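Local coordinates for VP4 CORE protein (PDB 2JHP) that caps viral RNA as a multifunctional enzyme of the inner capsid, binding S-adenosyl-L-homocysteine in two separate pockets, at residues R257-F262 against V348-H353; N144-K149 against S189-H194. One frame throughout, in Å; residues are numbered along the deposited sequence.

Contact 1: residues R257-F262 against V348-H353; sequences RVERLF and VDRHMH
Glu259 and Arg350 form a buried salt bridge beside a Rossmann-like methyltransferase sheet with strand order 3-2-1-4-5-7-6. Glu259 comes just before strand 260-264, the fourth strand in that scheme. Arg350 lies in the loop between strands 335-341 and 357-362. Arg350 NH1 donates to Glu259 OE2 at 3.1 Å, with an N-H...O angle of 151°. The donor sits above the carboxylate plane, well out of it. The two flat groups are steeply turned, their planes 69° apart, so they do not pair in the flat two-pronged manner. Glu259 CG is anti to the backbone N (chi1 179°), and the extended chain carries the carboxylate across to the loop. The carboxylate is heavily engaged: OE1 accepts from His347 N, while OE2, besides Arg350, is bonded to the hydroxyls of Ser189 and Ser301. Arg350 is held at the end of helix 380-391, with NE bonded to Leu390 O and NH2 to His391 ND1. These bonds fix the rotation of the guanidinium. The loop itself is shaped by an Asx turn, in which His351 N donates to Asp349 OD1 at 3.0 Å. Val348 CB lies 3.7 Å above one face of the Arg350 guanidinium, offset toward its rim.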
# COMPACT_ATOMS: atom_id res chain seq x y z
N ARG A 257 10.27 14.71 27.17
CA ARG A 257 9.04 14.64 26.40
C ARG A 257 8.77 13.21 25.94
O ARG A 257 9.66 12.55 25.40
CB ARG A 257 9.20 15.55 25.19
CG ARG A 257 7.94 15.99 24.48
CD ARG A 257 8.31 16.73 23.20
NE ARG A 257 8.85 15.81 22.20
CZ ARG A 257 9.39 16.18 21.04
NH1 ARG A 257 9.48 17.47 20.71
NH2 ARG A 257 9.85 15.26 20.20
N VAL A 258 7.55 12.72 26.15
CA VAL A 258 7.17 11.38 25.71
C VAL A 258 5.66 11.25 25.46
O VAL A 258 4.85 11.94 26.08
CB VAL A 258 7.61 10.27 26.71
CG1 VAL A 258 9.09 9.91 26.51
CG2 VAL A 258 7.32 10.68 28.16
N GLU A 259 5.29 10.37 24.53
CA GLU A 259 3.90 9.96 24.42
C GLU A 259 3.73 8.76 25.32
O GLU A 259 4.40 7.74 25.14
CB GLU A 259 3.51 9.62 22.99
CG GLU A 259 2.06 9.18 22.90
CD GLU A 259 1.57 8.91 21.49
OE1 GLU A 259 2.24 9.31 20.51
OE2 GLU A 259 0.50 8.29 21.38
N ARG A 260 2.85 8.91 26.31
CA ARG A 260 2.53 7.85 27.25
C ARG A 260 1.11 7.34 27.00
O ARG A 260 0.21 8.13 26.68
CB ARG A 260 2.65 8.33 28.69
CG ARG A 260 4.03 8.80 29.09
CD ARG A 260 4.03 9.32 30.53
NE ARG A 260 5.18 10.17 30.83
CZ ARG A 260 5.15 11.49 30.89
NH1 ARG A 260 4.02 12.15 30.65
NH2 ARG A 260 6.26 12.17 31.16
N LEU A 261 0.92 6.03 27.13
CA LEU A 261 -0.41 5.41 27.07
C LEU A 261 -0.72 4.68 28.38
O LEU A 261 0.13 3.96 28.91
CB LEU A 261 -0.51 4.44 25.89
CG LEU A 261 -1.49 3.27 25.89
CD1 LEU A 261 -2.93 3.73 25.77
CD2 LEU A 261 -1.12 2.39 24.71
N PHE A 262 -1.94 4.87 28.86
CA PHE A 262 -2.42 4.31 30.11
C PHE A 262 -3.34 3.12 29.82
O PHE A 262 -4.38 3.28 29.17
CB PHE A 262 -3.15 5.41 30.89
CG PHE A 262 -3.65 4.99 32.25
CD1 PHE A 262 -2.83 5.11 33.37
CD2 PHE A 262 -4.95 4.53 32.42
CE1 PHE A 262 -3.29 4.75 34.64
CE2 PHE A 262 -5.43 4.17 33.69
CZ PHE A 262 -4.60 4.28 34.79
N VAL A 348 0.79 11.37 17.16
CA VAL A 348 -0.35 11.37 16.26
C VAL A 348 -1.36 12.40 16.73
O VAL A 348 -1.78 12.38 17.90
CB VAL A 348 -1.03 9.98 16.18
CG1 VAL A 348 -2.34 10.05 15.39
CG2 VAL A 348 -0.10 8.95 15.54
N ASP A 349 -1.75 13.29 15.82
CA ASP A 349 -2.81 14.24 16.10
C ASP A 349 -4.20 13.55 16.18
O ASP A 349 -4.85 13.31 15.15
CB ASP A 349 -2.81 15.38 15.08
CG ASP A 349 -3.82 16.45 15.40
OD1 ASP A 349 -4.51 16.33 16.44
OD2 ASP A 349 -3.92 17.41 14.61
N ARG A 350 -4.62 13.25 17.40
CA ARG A 350 -5.92 12.64 17.63
C ARG A 350 -6.98 13.64 18.05
O ARG A 350 -7.99 13.26 18.61
CB ARG A 350 -5.80 11.52 18.67
CG ARG A 350 -5.00 10.32 18.21
CD ARG A 350 -4.90 9.25 19.26
NE ARG A 350 -4.01 8.20 18.81
CZ ARG A 350 -2.71 8.12 19.10
NH1 ARG A 350 -2.13 9.04 19.87
NH2 ARG A 350 -2.00 7.12 18.60
N HIS A 351 -6.78 14.93 17.76
CA HIS A 351 -7.77 15.93 18.17
C HIS A 351 -9.17 15.68 17.60
O HIS A 351 -10.15 15.98 18.27
CB HIS A 351 -7.27 17.38 17.97
CG HIS A 351 -7.55 17.98 16.62
ND1 HIS A 351 -8.48 18.98 16.43
CD2 HIS A 351 -6.99 17.75 15.41
CE1 HIS A 351 -8.50 19.33 15.16
NE2 HIS A 351 -7.60 18.60 14.51
N MET A 352 -9.25 15.08 16.42
CA MET A 352 -10.54 14.73 15.81
C MET A 352 -11.39 13.80 16.66
O MET A 352 -12.62 13.84 16.60
CB MET A 352 -10.37 14.14 14.40
CG MET A 352 -10.06 15.18 13.30
SD MET A 352 -11.06 16.69 13.41
CE MET A 352 -10.51 17.56 11.94
N HIS A 353 -10.74 12.95 17.46
CA HIS A 353 -11.45 12.15 18.46
C HIS A 353 -11.78 13.05 19.63
O HIS A 353 -10.88 13.66 20.21
CB HIS A 353 -10.60 10.96 18.92
CG HIS A 353 -10.11 10.11 17.79
ND1 HIS A 353 -10.89 9.14 17.20
CD2 HIS A 353 -8.93 10.10 17.13
CE1 HIS A 353 -10.21 8.56 16.23
NE2 HIS A 353 -9.01 9.12 16.17

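Contact 2: residues N144-K149 against S189-H194; sequences NPRLHK and SAEEVH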
# COMPACT_ATOMS: atom_id res chain seq x y z
N ASN A 144 7.48 5.06 10.68
CA ASN A 144 8.12 5.60 11.88
C ASN A 144 7.20 6.66 12.43
O ASN A 144 7.11 7.75 11.88
CB ASN A 144 9.47 6.21 11.51
CG ASN A 144 10.18 6.85 12.71
OD1 ASN A 144 9.63 6.96 13.82
ND2 ASN A 144 11.42 7.28 12.48
N PRO A 145 6.46 6.34 13.51
CA PRO A 145 5.39 7.25 13.94
C PRO A 145 5.91 8.58 14.45
O PRO A 145 5.14 9.52 14.63
CB PRO A 145 4.69 6.47 15.05
CG PRO A 145 5.68 5.48 15.53
CD PRO A 145 6.56 5.14 14.36
N ARG A 146 7.23 8.65 14.66
CA ARG A 146 7.89 9.85 15.15
C ARG A 146 8.34 10.77 14.00
O ARG A 146 8.85 11.86 14.25
CB ARG A 146 9.09 9.48 16.02
CG ARG A 146 8.75 9.00 17.43
CD ARG A 146 10.00 8.82 18.29
NE ARG A 146 10.96 9.92 18.11
CZ ARG A 146 11.12 10.96 18.94
NH1 ARG A 146 10.38 11.08 20.04
NH2 ARG A 146 12.02 11.89 18.65
N LEU A 147 8.16 10.32 12.76
CA LEU A 147 8.55 11.10 11.59
C LEU A 147 7.41 11.23 10.58
O LEU A 147 7.00 12.33 10.24
CB LEU A 147 9.74 10.45 10.91
CG LEU A 147 10.39 11.24 9.76
CD1 LEU A 147 11.28 12.32 10.30
CD2 LEU A 147 11.18 10.29 8.90
N HIS A 148 6.92 10.09 10.10
CA HIS A 148 5.84 10.05 9.13
C HIS A 148 4.51 10.47 9.75
O HIS A 148 4.25 10.20 10.92
CB HIS A 148 5.71 8.66 8.52
CG HIS A 148 7.00 8.11 7.99
ND1 HIS A 148 7.44 8.35 6.70
CD2 HIS A 148 7.94 7.33 8.57
CE1 HIS A 148 8.60 7.74 6.52
NE2 HIS A 148 8.93 7.12 7.64
N LYS A 149 3.69 11.15 8.95
CA LYS A 149 2.34 11.55 9.28
C LYS A 149 1.40 10.76 8.38
O LYS A 149 1.44 10.90 7.15
CB LYS A 149 2.14 13.06 9.07
CG LYS A 149 3.11 13.97 9.85
CD LYS A 149 2.90 13.88 11.35
CE LYS A 149 4.08 14.45 12.12
NZ LYS A 149 4.16 13.92 13.51
N SER A 189 2.08 4.34 18.68
CA SER A 189 2.94 5.53 18.77
C SER A 189 3.45 5.85 20.16
O SER A 189 4.32 6.70 20.32
CB SER A 189 2.26 6.78 18.16
OG SER A 189 1.19 7.26 18.96
N ALA A 190 2.90 5.17 21.18
CA ALA A 190 3.34 5.37 22.56
C ALA A 190 4.76 4.87 22.78
O ALA A 190 5.07 3.73 22.41
CB ALA A 190 2.39 4.69 23.52
N GLU A 191 5.62 5.71 23.36
CA GLU A 191 6.97 5.32 23.76
C GLU A 191 6.98 4.65 25.12
O GLU A 191 7.91 3.91 25.45
CB GLU A 191 7.90 6.52 23.83
CG GLU A 191 8.00 7.33 22.56
CD GLU A 191 8.39 8.76 22.84
OE1 GLU A 191 9.61 9.04 22.93
OE2 GLU A 191 7.47 9.60 22.97
N GLU A 192 5.95 4.91 25.92
CA GLU A 192 5.92 4.44 27.29
C GLU A 192 4.51 4.04 27.66
O GLU A 192 3.57 4.83 27.51
CB GLU A 192 6.45 5.54 28.22
CG GLU A 192 6.56 5.18 29.69
CD GLU A 192 6.98 6.39 30.53
OE1 GLU A 192 6.23 6.78 31.45
OE2 GLU A 192 8.06 6.96 30.25
N VAL A 193 4.36 2.81 28.14
CA VAL A 193 3.07 2.28 28.57
C VAL A 193 3.08 1.91 30.04
O VAL A 193 3.93 1.15 30.49
CB VAL A 193 2.66 1.03 27.75
CG1 VAL A 193 1.41 0.37 28.36
CG2 VAL A 193 2.43 1.38 26.29
N HIS A 194 2.11 2.45 30.76
CA HIS A 194 1.83 2.05 32.12
C HIS A 194 0.64 1.08 32.10
O HIS A 194 -0.49 1.47 31.75
CB HIS A 194 1.55 3.28 32.98
CG HIS A 194 2.74 4.18 33.13
ND1 HIS A 194 3.48 4.25 34.29
CD2 HIS A 194 3.32 5.04 32.26
CE1 HIS A 194 4.47 5.11 34.12
NE2 HIS A 194 4.39 5.61 32.90
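Pro145 and Arg146 meet Ser189 and Glu191 at two small points, one apolar and one charged. Pro145 CB packs on Ser189 CB at 4.0 Å. Arg146 NH1 lies 3.6 Å from Glu191 OE1, a long salt bridge. The two side chains cross at about a right angle, and their guanidinium and carboxylate planes are 55° apart. Arg146 bends at mid-chain (chi3 42°), which brings NH1 toward Glu191. The opposite oxygen of the carboxylate is the more firmly used: Glu191 OE2 accepts from Glu259 N and from His347 NE2. Ser189 OG is bonded to Glu259 and to Arg350, and it is CB that touches the proline. Behind Arg146 the backbone is tightly folded. Arg146 N donates to Asn144 OD1 at 3.1 Å in an Asx turn, with the donor above the amide carbonyl plane. Asn144 O accepts from both Leu147 N and His148 N, each at 2.9 Å. This compact turn leads into strand 149-152 of one mixed sheet, while Ser189 and Glu191 lead into strand 192-196 of another. Both sheets have the 3-2-1-4-5-7-6 strand order of class I methyltransferases, and the contact joins these two folds.

Overall arrangement
The contacts share one methyltransferase sheet, where strands 192-196 and 260-264 are parallel neighbours. Contact 1 is buried and polar, and it ties the lead-in to one strand to a later loop of the same fold. Contact 2 is only partly buried. It brings in a turn that precedes a strand of a different sheet, and its weaker means are an apolar touch and a long ion pair. The two meet directly, their centres about 9 Å apart. Glu259 N is bonded to Glu191 OE2 at 2.8 Å, and Leu261 CB packs on Ala190 CB. The shared, hydrogen-bonded carboxylate of Glu259 lies in the buried contact, and the long ion pair of the exposed Arg146 in the partly buried one.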